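PDB 6L4U: fucoxanthin chlorophyll a/c-binding protein Lhcq11 from Chaetoceros gracilis, which binds chlorophylls a and c and carotenoids and probably harvests light as an antenna subunit in this diatom. Local coordinates for residues S98-K101 and H102-A106. Sequence-based numbering, arbitrary orientation.
With CLA (chlorophyll a), chain B.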
ATOM      1  N   SER Y  98     -62.568  -2.822  32.147  1.00 69.60           N
ATOM      2  CA  SER Y  98     -62.318  -4.148  31.615  1.00 69.60           C
ATOM      3  C   SER Y  98     -63.166  -5.220  32.281  1.00 69.60           C
ATOM      4  O   SER Y  98     -63.301  -6.306  31.715  1.00 69.60           O
ATOM      5  CB  SER Y  98     -60.843  -4.511  31.747  1.00 69.60           C
ATOM      6  OG  SER Y  98     -60.613  -5.775  31.159  1.00 69.60           O
ATOM      7  N   GLU Y  99     -63.727  -4.955  33.467  1.00 68.24           N
ATOM      8  CA  GLU Y  99     -64.658  -5.919  34.046  1.00 68.24           C
ATOM      9  C   GLU Y  99     -65.967  -5.945  33.269  1.00 68.24           C
ATOM     10  O   GLU Y  99     -66.482  -7.022  32.949  1.00 68.24           O
ATOM     11  CB  GLU Y  99     -64.927  -5.620  35.527  1.00 68.24           C
ATOM     12  CG  GLU Y  99     -65.942  -6.598  36.135  1.00 68.24           C
ATOM     13  CD  GLU Y  99     -65.889  -6.740  37.650  1.00 68.24           C
ATOM     14  OE1 GLU Y  99     -65.165  -5.998  38.332  1.00 68.24           O
ATOM     15  OE2 GLU Y  99     -66.585  -7.627  38.171  1.00 68.24           O
ATOM     16  N   VAL Y 100     -66.508  -4.770  32.938  1.00 66.74           N
ATOM     17  CA  VAL Y 100     -67.780  -4.736  32.225  1.00 66.74           C
ATOM     18  C   VAL Y 100     -67.599  -5.137  30.766  1.00 66.74           C
ATOM     19  O   VAL Y 100     -68.528  -5.664  30.150  1.00 66.74           O
ATOM     20  CB  VAL Y 100     -68.456  -3.356  32.367  1.00 66.74           C
ATOM     21  CG1 VAL Y 100     -68.689  -3.036  33.829  1.00 66.74           C
ATOM     22  CG2 VAL Y 100     -67.640  -2.256  31.716  1.00 66.74           C
ATOM     23  N   LYS Y 101     -66.411  -4.937  30.192  1.00 69.38           N
ATOM     24  CA  LYS Y 101     -66.198  -5.406  28.829  1.00 69.38           C
ATOM     25  C   LYS Y 101     -65.993  -6.913  28.797  1.00 69.38           C
ATOM     26  O   LYS Y 101     -66.382  -7.575  27.830  1.00 69.38           O
ATOM     27  CB  LYS Y 101     -65.012  -4.689  28.190  1.00 69.38           C
ATOM     28  CG  LYS Y 101     -64.985  -4.819  26.679  1.00 69.38           C
ATOM     29  CD  LYS Y 101     -63.708  -4.275  26.091  1.00 69.38           C
ATOM     30  CE  LYS Y 101     -63.983  -3.066  25.224  1.00 69.38           C
ATOM     31  NZ  LYS Y 101     -62.844  -2.777  24.318  1.00 69.38           N
ATOM     32  N   HIS Y 102     -65.382  -7.468  29.844  1.00 70.94           N
ATOM     33  CA  HIS Y 102     -65.325  -8.917  29.981  1.00 70.94           C
ATOM     34  C   HIS Y 102     -66.703  -9.497  30.254  1.00 70.94           C
ATOM     35  O   HIS Y 102     -67.012 -10.602  29.793  1.00 70.94           O
ATOM     36  CB  HIS Y 102     -64.378  -9.307  31.111  1.00 70.94           C
ATOM     37  CG  HIS Y 102     -62.948  -9.444  30.695  1.00 70.94           C
ATOM     38  ND1 HIS Y 102     -62.067  -8.386  30.701  1.00 70.94           N
ATOM     39  CD2 HIS Y 102     -62.239 -10.522  30.287  1.00 70.94           C
ATOM     40  CE1 HIS Y 102     -60.879  -8.802  30.305  1.00 70.94           C
ATOM     41  NE2 HIS Y 102     -60.958 -10.094  30.042  1.00 70.94           N
ATOM     42  N   GLY Y 103     -67.539  -8.770  30.998  1.00 66.03           N
ATOM     43  CA  GLY Y 103     -68.840  -9.301  31.366  1.00 66.03           C
ATOM     44  C   GLY Y 103     -69.827  -9.289  30.217  1.00 66.03           C
ATOM     45  O   GLY Y 103     -70.487 -10.293  29.944  1.00 66.03           O
ATOM     46  N   ARG Y 104     -69.923  -8.156  29.516  1.00 70.18           N
ATOM     47  CA  ARG Y 104     -70.910  -8.006  28.453  1.00 70.18           C
ATOM     48  C   ARG Y 104     -70.585  -8.854  27.231  1.00 70.18           C
ATOM     49  O   ARG Y 104     -71.485  -9.150  26.441  1.00 70.18           O
ATOM     50  CB  ARG Y 104     -71.030  -6.530  28.067  1.00 70.18           C
ATOM     51  CG  ARG Y 104     -71.593  -5.670  29.187  1.00 70.18           C
ATOM     52  CD  ARG Y 104     -71.717  -4.212  28.796  1.00 70.18           C
ATOM     53  NE  ARG Y 104     -70.447  -3.509  28.694  1.00 70.18           N
ATOM     54  CZ  ARG Y 104     -70.339  -2.185  28.678  1.00 70.18           C
ATOM     55  NH1 ARG Y 104     -71.426  -1.431  28.763  1.00 70.18           N
ATOM     56  NH2 ARG Y 104     -69.149  -1.611  28.582  1.00 70.18           N
ATOM     57  N   ILE Y 105     -69.330  -9.264  27.066  1.00 68.63           N
ATOM     58  CA  ILE Y 105     -69.001 -10.215  26.012  1.00 68.63           C
ATOM     59  C   ILE Y 105     -69.355 -11.632  26.443  1.00 68.63           C
ATOM     60  O   ILE Y 105     -69.958 -12.392  25.678  1.00 68.63           O
ATOM     61  CB  ILE Y 105     -67.517 -10.071  25.626  1.00 68.63           C
ATOM     62  CG1 ILE Y 105     -67.310  -8.751  24.883  1.00 68.63           C
ATOM     63  CG2 ILE Y 105     -67.049 -11.242  24.769  1.00 68.63           C
ATOM     64  CD1 ILE Y 105     -65.907  -8.526  24.394  1.00 68.63           C
ATOM     65  N   ALA Y 106     -69.032 -11.994  27.688  1.00 68.55           N
ATOM     66  CA  ALA Y 106     -69.335 -13.333  28.179  1.00 68.55           C
ATOM     67  C   ALA Y 106     -70.823 -13.547  28.433  1.00 68.55           C
ATOM     68  O   ALA Y 106     -71.261 -14.698  28.512  1.00 68.55           O
ATOM     69  CB  ALA Y 106     -68.548 -13.618  29.454  1.00 68.55           C
TER
HETATM   70 MG   CLA B 301     -64.345  -7.955  39.659  1.00 68.44          MG
HETATM   71  CHA CLA B 301     -64.334  -6.032  42.526  1.00 68.44           C
HETATM   72  CHB CLA B 301     -62.084  -5.817  38.302  1.00 68.44           C
HETATM   73  CHC CLA B 301     -64.026 -10.153  37.123  1.00 68.44           C
HETATM   74  CHD CLA B 301     -66.299 -10.496  41.540  1.00 68.44           C
HETATM   75  NA  CLA B 301     -63.340  -6.259  40.302  1.00 68.44           N
HETATM   76  C1A CLA B 301     -63.483  -5.562  41.371  1.00 68.44           C
HETATM   77  C2A CLA B 301     -62.707  -4.263  41.441  1.00 68.44           C
HETATM   78  C3A CLA B 301     -62.084  -4.218  40.063  1.00 68.44           C
HETATM   79  C4A CLA B 301     -62.536  -5.529  39.523  1.00 68.44           C
HETATM   80  CMA CLA B 301     -62.757  -3.108  39.268  1.00 68.44           C
HETATM   81  CAA CLA B 301     -61.568  -4.381  42.486  1.00 68.44           C
HETATM   82  CBA CLA B 301     -60.132  -3.983  42.128  1.00 68.44           C
HETATM   83  CGA CLA B 301     -59.298  -5.211  41.844  1.00 68.44           C
HETATM   84  O1A CLA B 301     -58.895  -5.926  42.744  1.00 68.44           O
HETATM   85  O2A CLA B 301     -58.993  -5.545  40.466  1.00 68.44           O
HETATM   86  NB  CLA B 301     -63.206  -7.977  37.967  1.00 68.44           N
HETATM   87  C1B CLA B 301     -62.391  -7.023  37.523  1.00 68.44           C
HETATM   88  C2B CLA B 301     -61.805  -7.280  36.180  1.00 68.44           C
HETATM   89  C3B CLA B 301     -62.395  -8.588  35.837  1.00 68.44           C
HETATM   90  C4B CLA B 301     -63.233  -8.918  37.021  1.00 68.44           C
HETATM   91  CMB CLA B 301     -60.855  -6.458  35.361  1.00 68.44           C
HETATM   92  CAB CLA B 301     -62.183  -9.384  34.602  1.00 68.44           C
HETATM   93  CBB CLA B 301     -61.648 -10.589  34.647  1.00 68.44           C
HETATM   94  NC  CLA B 301     -65.018  -9.893  39.414  1.00 68.44           N
HETATM   95  C1C CLA B 301     -64.785 -10.608  38.299  1.00 68.44           C
HETATM   96  C2C CLA B 301     -65.367 -11.977  38.301  1.00 68.44           C
HETATM   97  C3C CLA B 301     -66.032 -12.059  39.607  1.00 68.44           C
HETATM   98  C4C CLA B 301     -65.753 -10.728  40.194  1.00 68.44           C
HETATM   99  CMC CLA B 301     -65.316 -13.051  37.255  1.00 68.44           C
HETATM  100  CAC CLA B 301     -66.806 -13.216  40.192  1.00 68.44           C
HETATM  101  CBC CLA B 301     -65.813 -14.048  40.968  1.00 68.44           C
HETATM  102  ND  CLA B 301     -65.094  -8.311  41.521  1.00 68.44           N
HETATM  103  C1D CLA B 301     -65.952  -9.244  42.194  1.00 68.44           C
HETATM  104  C2D CLA B 301     -66.431  -8.845  43.535  1.00 68.44           C
HETATM  105  C3D CLA B 301     -65.767  -7.525  43.641  1.00 68.44           C
HETATM  106  C4D CLA B 301     -65.041  -7.318  42.480  1.00 68.44           C
HETATM  107  CMD CLA B 301     -67.310  -9.430  44.602  1.00 68.44           C
HETATM  108  CAD CLA B 301     -65.562  -6.356  44.519  1.00 68.44           C
HETATM  109  OBD CLA B 301     -66.091  -6.191  45.676  1.00 68.44           O
HETATM  110  CBD CLA B 301     -64.708  -5.385  43.815  1.00 68.44           C
HETATM  111  CGD CLA B 301     -65.628  -4.262  43.457  1.00 68.44           C
HETATM  112  O1D CLA B 301     -66.127  -4.197  42.347  1.00 68.44           O
HETATM  113  O2D CLA B 301     -65.969  -3.250  44.435  1.00 68.44           O
HETATM  114  CED CLA B 301     -67.170  -2.505  44.267  1.00 68.44           C
HETATM  115  C1  CLA B 301     -59.071  -6.911  40.093  1.00 68.44           C
HETATM  116  C2  CLA B 301     -58.004  -7.341  39.114  1.00 68.44           C
HETATM  117  C3  CLA B 301     -58.254  -8.330  38.237  1.00 68.44           C
HETATM  118  C4  CLA B 301     -59.584  -9.026  38.225  1.00 68.44           C
HETATM  119  C5  CLA B 301     -57.195  -8.778  37.262  1.00 68.44           C
HETATM  120  C6  CLA B 301     -56.495 -10.058  37.713  1.00 68.44           C
HETATM  121  C7  CLA B 301     -57.030 -11.274  36.962  1.00 68.44           C
HETATM  122  C8  CLA B 301     -56.284 -12.543  37.321  1.00 68.44           C
HETATM  123  C9  CLA B 301     -55.399 -12.978  36.159  1.00 68.44           C
HETATM  124  C10 CLA B 301     -57.287 -13.622  37.701  1.00 68.44           C
HETATM  125  C11 CLA B 301     -56.594 -14.938  38.022  1.00 68.44           C
HETATM  126  C12 CLA B 301     -57.473 -16.111  37.617  1.00 68.44           C
HETATM  127  C13 CLA B 301     -58.677 -16.226  38.541  1.00 68.44           C
HETATM  128  C14 CLA B 301     -58.272 -16.761  39.909  1.00 68.44           C
HETATM  129  C15 CLA B 301     -59.717 -17.117  37.881  1.00 68.44           C
HETATM  130  C16 CLA B 301     -59.249 -18.561  37.745  1.00 68.44           C
HETATM  131  C17 CLA B 301     -60.421 -19.491  37.447  1.00 68.44           C
HETATM  132  C18 CLA B 301     -61.123 -19.094  36.156  1.00 68.44           C
HETATM  133  C19 CLA B 301     -62.627 -18.964  36.371  1.00 68.44           C
HETATM  134  C20 CLA B 301     -60.809 -20.081  35.038  1.00 68.44           C
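H102 places its imidazole beside S98, one helical turn earlier: CG lies anti to its own carbonyl carbon (chi1 -87°), and chi2 near 89° turns ND1 back toward the S98 carbonyl. H102 ND1 donates to S98 O at 2.6 Å, with the oxygen in the ring plane. The helix bond from H102 N reaches the same S98 O at 3.0 Å. The two donors approach from opposite faces of the carbonyl plane, so one oxygen is gripped twice. A weak, bent bond from H102 ND1 to S98 OG measures 3.0 Å; that hydroxyl is also hydrogen-bonded to a chlorophyll c1. With ND1 held, H102 NE2 ligates the magnesium of a second chlorophyll a. With an alanine at H102, that magnesium would probably lose its protein ligand, and S98 O would keep the backbone donor alone.

E99 keeps CG anti to its backbone N and extends to chlorophyll a, where OE1 binds the magnesium at 2.5 Å. E99 OE2 forms a salt bridge with R219, as in the Glu-Arg pairs of light-harvesting proteins. The vinyl carbon CAB of this chlorophyll lies over one face of the H102 ring, toward its rim. R104 runs alongside V100, whose CB lies over a guanidinium face. R104 N donates to V100 O at 2.9 Å, and R104 NE adds a weak bond to it. R104 NH1 hydrogen-bonds to the G185 carbonyl.

All of this lies on helix 89-115, near the centre of the chain. Helix 208-230 packs against it: I215 touches E99 and V100, and M222 touches H102 and A106.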